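Local coordinates for Plm1 (Streptomyces sp. HK803, PDB 4HXY), which binds NADPH and is the ketoreductase of the first module of phoslactomycin biosynthesis, probably reducing a beta-keto group of the growing polyketide chain, at residues Pro179-Trp184 with Ala394-Ile399; Ser9-Gln14 with Arg172-Pro177. One frame throughout, in Å; residues are numbered along the deposited sequence. Where two conformers were deposited one is given.

Interaction 1: residues Pro179-Trp184 with Ala394-Ile399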
loop_
_atom_site.group_PDB
_atom_site.type_symbol
_atom_site.label_atom_id
_atom_site.label_comp_id
_atom_site.label_asym_id
_atom_site.label_seq_id
_atom_site.Cartn_x
_atom_site.Cartn_y
_atom_site.Cartn_z
ATOM N N PRO A 179 10.584 4.712 17.073
ATOM C CA PRO A 179 9.943 4.797 18.367
ATOM C C PRO A 179 10.742 4.064 19.459
ATOM O O PRO A 179 11.327 3.032 19.211
ATOM C CB PRO A 179 8.588 4.100 18.130
ATOM C CG PRO A 179 8.351 4.270 16.682
ATOM C CD PRO A 179 9.683 4.123 16.063
ATOM N N GLN A 180 10.763 4.632 20.654
ATOM C CA GLN A 180 11.405 3.999 21.806
ATOM C C GLN A 180 10.308 3.741 22.831
ATOM O O GLN A 180 9.853 4.658 23.497
ATOM C CB GLN A 180 12.519 4.893 22.348
ATOM C CG GLN A 180 13.661 5.084 21.352
ATOM C CD GLN A 180 14.758 6.007 21.844
ATOM O OE1 GLN A 180 15.650 6.385 21.077
ATOM N NE2 GLN A 180 14.720 6.352 23.132
ATOM N N THR A 181 9.897 2.481 22.947
ATOM C CA THR A 181 8.629 2.098 23.587
ATOM C C THR A 181 8.770 1.025 24.650
ATOM O O THR A 181 9.829 0.411 24.796
ATOM C CB THR A 181 7.623 1.519 22.542
ATOM O OG1 THR A 181 8.016 0.185 22.160
ATOM C CG2 THR A 181 7.511 2.412 21.302
ATOM N N GLY A 182 7.657 0.796 25.347
ATOM C CA GLY A 182 7.498 -0.365 26.208
ATOM C C GLY A 182 7.227 -1.625 25.398
ATOM O O GLY A 182 7.271 -1.624 24.161
ATOM N N THR A 183 6.955 -2.704 26.120
ATOM C CA THR A 183 6.771 -4.036 25.557
ATOM C C THR A 183 5.344 -4.229 25.051
ATOM O O THR A 183 4.413 -3.850 25.728
ATOM C CB THR A 183 7.033 -5.070 26.676
ATOM O OG1 THR A 183 8.391 -4.924 27.123
ATOM C CG2 THR A 183 6.812 -6.492 26.188
ATOM N N TRP A 184 5.173 -4.836 23.875
ATOM C CA TRP A 184 3.849 -5.169 23.363
ATOM C C TRP A 184 3.300 -6.377 24.123
ATOM O O TRP A 184 3.922 -7.432 24.116
ATOM C CB TRP A 184 3.917 -5.470 21.856
ATOM C CG TRP A 184 2.574 -5.671 21.230
ATOM C CD1 TRP A 184 1.426 -4.964 21.477
ATOM C CD2 TRP A 184 2.241 -6.651 20.253
ATOM N NE1 TRP A 184 0.395 -5.454 20.688
ATOM C CE2 TRP A 184 0.883 -6.478 19.928
ATOM C CE3 TRP A 184 2.970 -7.654 19.610
ATOM C CZ2 TRP A 184 0.233 -7.289 18.993
ATOM C CZ3 TRP A 184 2.310 -8.467 18.684
ATOM C CH2 TRP A 184 0.970 -8.270 18.397
ATOM N N ALA A 394 11.053 -4.057 15.771
ATOM C CA ALA A 394 10.482 -2.906 15.078
ATOM C C ALA A 394 8.966 -2.974 15.041
ATOM O O ALA A 394 8.296 -1.955 15.132
ATOM C CB ALA A 394 11.068 -2.791 13.650
ATOM N N MET A 395 8.415 -4.187 14.921
ATOM C CA MET A 395 6.966 -4.368 14.996
ATOM C C MET A 395 6.396 -3.854 16.321
ATOM O O MET A 395 5.426 -3.113 16.330
ATOM C CB MET A 395 6.589 -5.832 14.797
ATOM C CG MET A 395 5.086 -6.060 14.846
ATOM S SD MET A 395 4.676 -7.814 14.879
ATOM C CE MET A 395 5.184 -8.217 16.558
ATOM N N GLU A 396 7.014 -4.252 17.424
ATOM C CA GLU A 396 6.612 -3.786 18.759
ATOM C C GLU A 396 6.689 -2.262 18.860
ATOM O O GLU A 396 5.774 -1.616 19.352
ATOM C CB GLU A 396 7.508 -4.442 19.813
ATOM C CG GLU A 396 7.465 -3.824 21.172
ATOM C CD GLU A 396 8.278 -4.622 22.195
ATOM O OE1 GLU A 396 9.412 -4.178 22.557
ATOM O OE2 GLU A 396 7.777 -5.701 22.608
ATOM N N GLN A 397 7.774 -1.694 18.347
ATOM C CA GLN A 397 7.960 -0.247 18.347
ATOM C C GLN A 397 6.855 0.471 17.559
ATOM O O GLN A 397 6.341 1.494 17.996
ATOM C CB GLN A 397 9.330 0.111 17.774
ATOM C CG GLN A 397 10.502 -0.251 18.653
ATOM C CD GLN A 397 11.827 -0.022 17.950
ATOM O OE1 GLN A 397 12.234 -0.812 17.122
ATOM N NE2 GLN A 397 12.477 1.105 18.243
ATOM N N ALA A 398 6.478 -0.089 16.409
ATOM C CA ALA A 398 5.438 0.512 15.592
ATOM C C ALA A 398 4.080 0.491 16.284
ATOM O O ALA A 398 3.309 1.457 16.227
ATOM C CB ALA A 398 5.363 -0.166 14.217
ATOM N N ILE A 399 3.783 -0.629 16.944
ATOM C CA ILE A 399 2.514 -0.817 17.623
ATOM C C ILE A 399 2.439 0.065 18.856
ATOM O O ILE A 399 1.395 0.680 19.105
ATOM C CB ILE A 399 2.290 -2.316 18.007
ATOM C CG1 ILE A 399 2.195 -3.181 16.758
ATOM C CG2 ILE A 399 1.023 -2.485 18.904
ATOM C CD1 ILE A 399 2.270 -4.668 17.019
HETATM O O HOH W 1 10.074 -1.578 21.783
HETATM O O HOH W 2 10.297 -2.985 25.045
#
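The irregular segment Pro-179–Trp-184 arches over one flank of the helical turns Ala-394–Ile-399, its CA atoms coming nearest the helix at Pro-179, 5.4 Å from the CA of Gln-397, and again at Trp-184. Glu-396 reaches up under the arch. Its CG lies anti to the backbone N (chi1 165°) and the chain runs on extended, so that OE2 takes the backbone N-H of Trp-184 at 3.0 Å in a nearly straight bond that arrives from above the carboxylate plane. OE1 is gripped by Gln-393 NE2 and by two waters; one of these also donates to Thr-181 OG1, whose own proton goes to Gly-182 O at 2.8 Å. At the other end of the arch Gln-397 NE2 meets Pro-179 O nearly along the C=O axis, at a very short 2.4 Å, while the proline ring rests its CB on Gln-397 O. The arch belongs to the linker from strand 167-175 to strand 189-193, which leads into the glycine-rich turn that probably forms the Rossmann-type NADPH site, and it is tied to helix 388-400. Trp-184, with CG anti to its backbone N, lays its indole over the helix: Ile-399 CD1 sits above one face, 3.7 Å from the six-membered ring centroid, and CG2 of the same residue is 3.5 Å from NE1. Met-395, bent at chi3, brings CE within 3.6 Å of CZ3, an oblique Met-aromatic contact. An alanine in place of Trp-184 would probably loosen the linker's anchorage, losing the CH-pi and Met-aromatic contacts. NE1 is weakly hydrogen-bonded to Asp-316 of strand 316-322.

Interaction 2: residues Ser9-Gln14 with Arg172-Pro177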
loop_
_atom_site.group_PDB
_atom_site.type_symbol
_atom_site.label_atom_id
_atom_site.label_comp_id
_atom_site.label_asym_id
_atom_site.label_seq_id
_atom_site.Cartn_x
_atom_site.Cartn_y
_atom_site.Cartn_z
ATOM N N SER A 9 9.293 7.440 6.408
ATOM C CA SER A 9 7.912 7.877 6.276
ATOM C C SER A 9 7.727 8.668 4.987
ATOM O O SER A 9 8.628 9.355 4.554
ATOM C CB SER A 9 7.532 8.775 7.445
ATOM O OG SER A 9 6.140 9.047 7.432
ATOM N N GLU A 10 6.531 8.594 4.431
ATOM C CA GLU A 10 6.073 9.544 3.438
ATOM C C GLU A 10 6.014 10.946 4.040
ATOM O O GLU A 10 5.628 11.131 5.207
ATOM C CB GLU A 10 4.675 9.142 2.956
ATOM C CG GLU A 10 4.115 10.028 1.881
ATOM C CD GLU A 10 2.624 9.816 1.658
ATOM O OE1 GLU A 10 2.269 9.185 0.652
ATOM O OE2 GLU A 10 1.812 10.287 2.488
ATOM N N THR A 11 6.405 11.948 3.259
ATOM C CA THR A 11 6.158 13.337 3.607
ATOM C C THR A 11 5.914 14.113 2.305
ATOM O O THR A 11 5.996 13.545 1.217
ATOM C CB THR A 11 7.320 13.937 4.444
ATOM O OG1 THR A 11 6.921 15.208 4.971
ATOM C CG2 THR A 11 8.574 14.107 3.584
ATOM N N TRP A 12 5.570 15.392 2.412
ATOM C CA TRP A 12 5.190 16.200 1.261
ATOM C C TRP A 12 5.893 17.541 1.327
ATOM O O TRP A 12 6.023 18.131 2.416
ATOM C CB TRP A 12 3.671 16.386 1.183
ATOM C CG TRP A 12 2.968 15.096 0.947
ATOM C CD1 TRP A 12 2.667 14.137 1.890
ATOM C CD2 TRP A 12 2.503 14.578 -0.303
ATOM N NE1 TRP A 12 2.056 13.067 1.297
ATOM C CE2 TRP A 12 1.941 13.307 -0.045
ATOM C CE3 TRP A 12 2.504 15.059 -1.610
ATOM C CZ2 TRP A 12 1.379 12.522 -1.052
ATOM C CZ3 TRP A 12 1.924 14.284 -2.611
ATOM C CH2 TRP A 12 1.375 13.025 -2.317
ATOM N N ARG A 13 6.397 17.964 0.174
ATOM C CA ARG A 13 7.099 19.238 0.004
ATOM C C ARG A 13 6.201 20.176 -0.762
ATOM O O ARG A 13 5.763 19.862 -1.880
ATOM C CB ARG A 13 8.391 19.011 -0.774
ATOM C CG ARG A 13 9.049 20.243 -1.392
ATOM C CD ARG A 13 9.571 21.200 -0.346
ATOM N NE ARG A 13 10.127 22.411 -0.953
ATOM C CZ ARG A 13 10.592 23.442 -0.254
ATOM N NH1 ARG A 13 10.590 23.391 1.072
ATOM N NH2 ARG A 13 11.074 24.519 -0.881
ATOM N N GLN A 14 5.946 21.347 -0.189
ATOM C CA GLN A 14 5.160 22.348 -0.890
ATOM C C GLN A 14 6.037 22.982 -1.966
ATOM O O GLN A 14 7.126 23.489 -1.660
ATOM C CB GLN A 14 4.648 23.398 0.098
ATOM C CG GLN A 14 3.539 24.253 -0.486
ATOM C CD GLN A 14 3.066 25.339 0.461
ATOM O OE1 GLN A 14 3.391 25.333 1.646
ATOM N NE2 GLN A 14 2.293 26.281 -0.068
ATOM N N ARG A 172 7.538 12.727 -1.027
ATOM C CA ARG A 172 8.911 12.371 -0.692
ATOM C C ARG A 172 8.942 11.228 0.300
ATOM O O ARG A 172 7.970 11.022 1.055
ATOM C CB ARG A 172 9.600 13.551 -0.044
ATOM C CG ARG A 172 9.658 14.806 -0.902
ATOM C CD ARG A 172 10.605 14.634 -2.044
ATOM N NE ARG A 172 10.724 15.873 -2.821
ATOM C CZ ARG A 172 10.195 16.103 -4.023
ATOM N NH1 ARG A 172 9.469 15.182 -4.644
ATOM N NH2 ARG A 172 10.414 17.276 -4.632
ATOM N N LEU A 173 10.040 10.480 0.297
ATOM C CA LEU A 173 10.287 9.427 1.282
ATOM C C LEU A 173 11.502 9.853 2.065
ATOM O O LEU A 173 12.538 10.148 1.464
ATOM C CB LEU A 173 10.517 8.073 0.590
ATOM C CG LEU A 173 10.643 6.745 1.354
ATOM C CD1 LEU A 173 12.058 6.570 1.894
ATOM C CD2 LEU A 173 9.545 6.611 2.459
ATOM N N VAL A 174 11.347 9.990 3.377
ATOM C CA VAL A 174 12.431 10.457 4.255
ATOM C C VAL A 174 12.601 9.558 5.480
ATOM O O VAL A 174 11.704 8.807 5.849
ATOM C CB VAL A 174 12.184 11.884 4.729
ATOM C CG1 VAL A 174 12.258 12.857 3.533
ATOM C CG2 VAL A 174 10.857 11.996 5.499
ATOM N N THR A 175 13.760 9.653 6.125
ATOM C CA THR A 175 13.947 9.007 7.409
ATOM C C THR A 175 13.032 9.606 8.483
ATOM O O THR A 175 12.629 10.774 8.420
ATOM C CB THR A 175 15.407 9.096 7.910
ATOM O OG1 THR A 175 15.761 10.463 8.121
ATOM C CG2 THR A 175 16.354 8.428 6.898
ATOM N N THR A 176 12.638 8.762 9.435
ATOM C CA THR A 176 12.018 9.220 10.687
ATOM C C THR A 176 12.747 8.613 11.866
ATOM O O THR A 176 13.485 7.635 11.720
ATOM C CB THR A 176 10.554 8.777 10.881
ATOM O OG1 THR A 176 10.464 7.340 10.807
ATOM C CG2 THR A 176 9.644 9.439 9.909
ATOM N N PRO A 177 12.519 9.179 13.057
ATOM C CA PRO A 177 13.045 8.505 14.236
ATOM C C PRO A 177 12.330 7.182 14.485
ATOM O O PRO A 177 11.138 7.053 14.198
ATOM C CB PRO A 177 12.746 9.483 15.374
ATOM C CG PRO A 177 12.601 10.800 14.740
ATOM C CD PRO A 177 12.056 10.548 13.360
#
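Arg-172 O is the best-held polar atom between the strands, met by two approaches: a hydrogen bond from Thr-11 N at 2.9 Å and a weaker CA-H...O contact from Glu-10 CA at 3.4 Å. Arg-172 N returns a bond to Thr-11 O at 2.8 Å, and in both hydrogen bonds of this pair the donor stands about 30° above the plane of the carbonyl it meets. Two residues away, Val-174 N gives its proton to Ser-9 O at 3.0 Å, almost perfectly straight (178° at the hydrogen) and in the carbonyl plane. The same pair is closed in the other direction by Ser-9 N, which donates to Val-174 O at 2.8 Å, nearly along the C=O axis. Between these two hydrogen-bonded pairs lies the non-hydrogen-bonded pair Glu-10 with Leu-173. This is regular antiparallel beta pairing of strand 6-14 with strand 167-175, after which the chain runs on to strand 189-193. The strands are strongly twisted, their short axes running at 123°. Ser-9, Thr-11, Arg-172 and Val-174 share one face. On it Thr-11 CG2, in the crowded position between backbone N and carbonyl carbon, crosses Val-174 at about a right angle and comes 3.7 Å from its CG2, while also touching Arg-172 CB. Beyond the pairing, Ser-9 CB and Thr-176 CG2 press together at 3.3 Å, a tight carbon contact. The Arg-172 chain bends at chi2, and its NH2 is held by a salt bridge to Glu-158. On the Glu-10 and Leu-173 face, Leu-173 CD2 reaches Ser-9 O. Glu-10 OE1 pairs with Arg-171, whereas OE2 accepts the indole N-H of Trp-12 from above the carboxylate plane.

How the interactions relate
The two interactions follow one another along the chain: segment 172-177 leads almost directly into 179-184, so strand 167-175 is first paired with strand 6-14 and its continuation is then fastened to helix 388-400. Their centres are 21 Å apart and the contacts do not otherwise touch, though Trp-7 of strand 6-14 reaches Pro-179 and Gln-397. Interaction 2 lies at the surface and rests chiefly on backbone-to-backbone bonds, with side chains of Thr-11, Arg-172 and Val-174 meeting on one face. Interaction 1 is partly buried: side chains of the helix bond to the backbone of an irregular linker, waters fill out its polar side, and its buried end is aromatic and aliphatic packing.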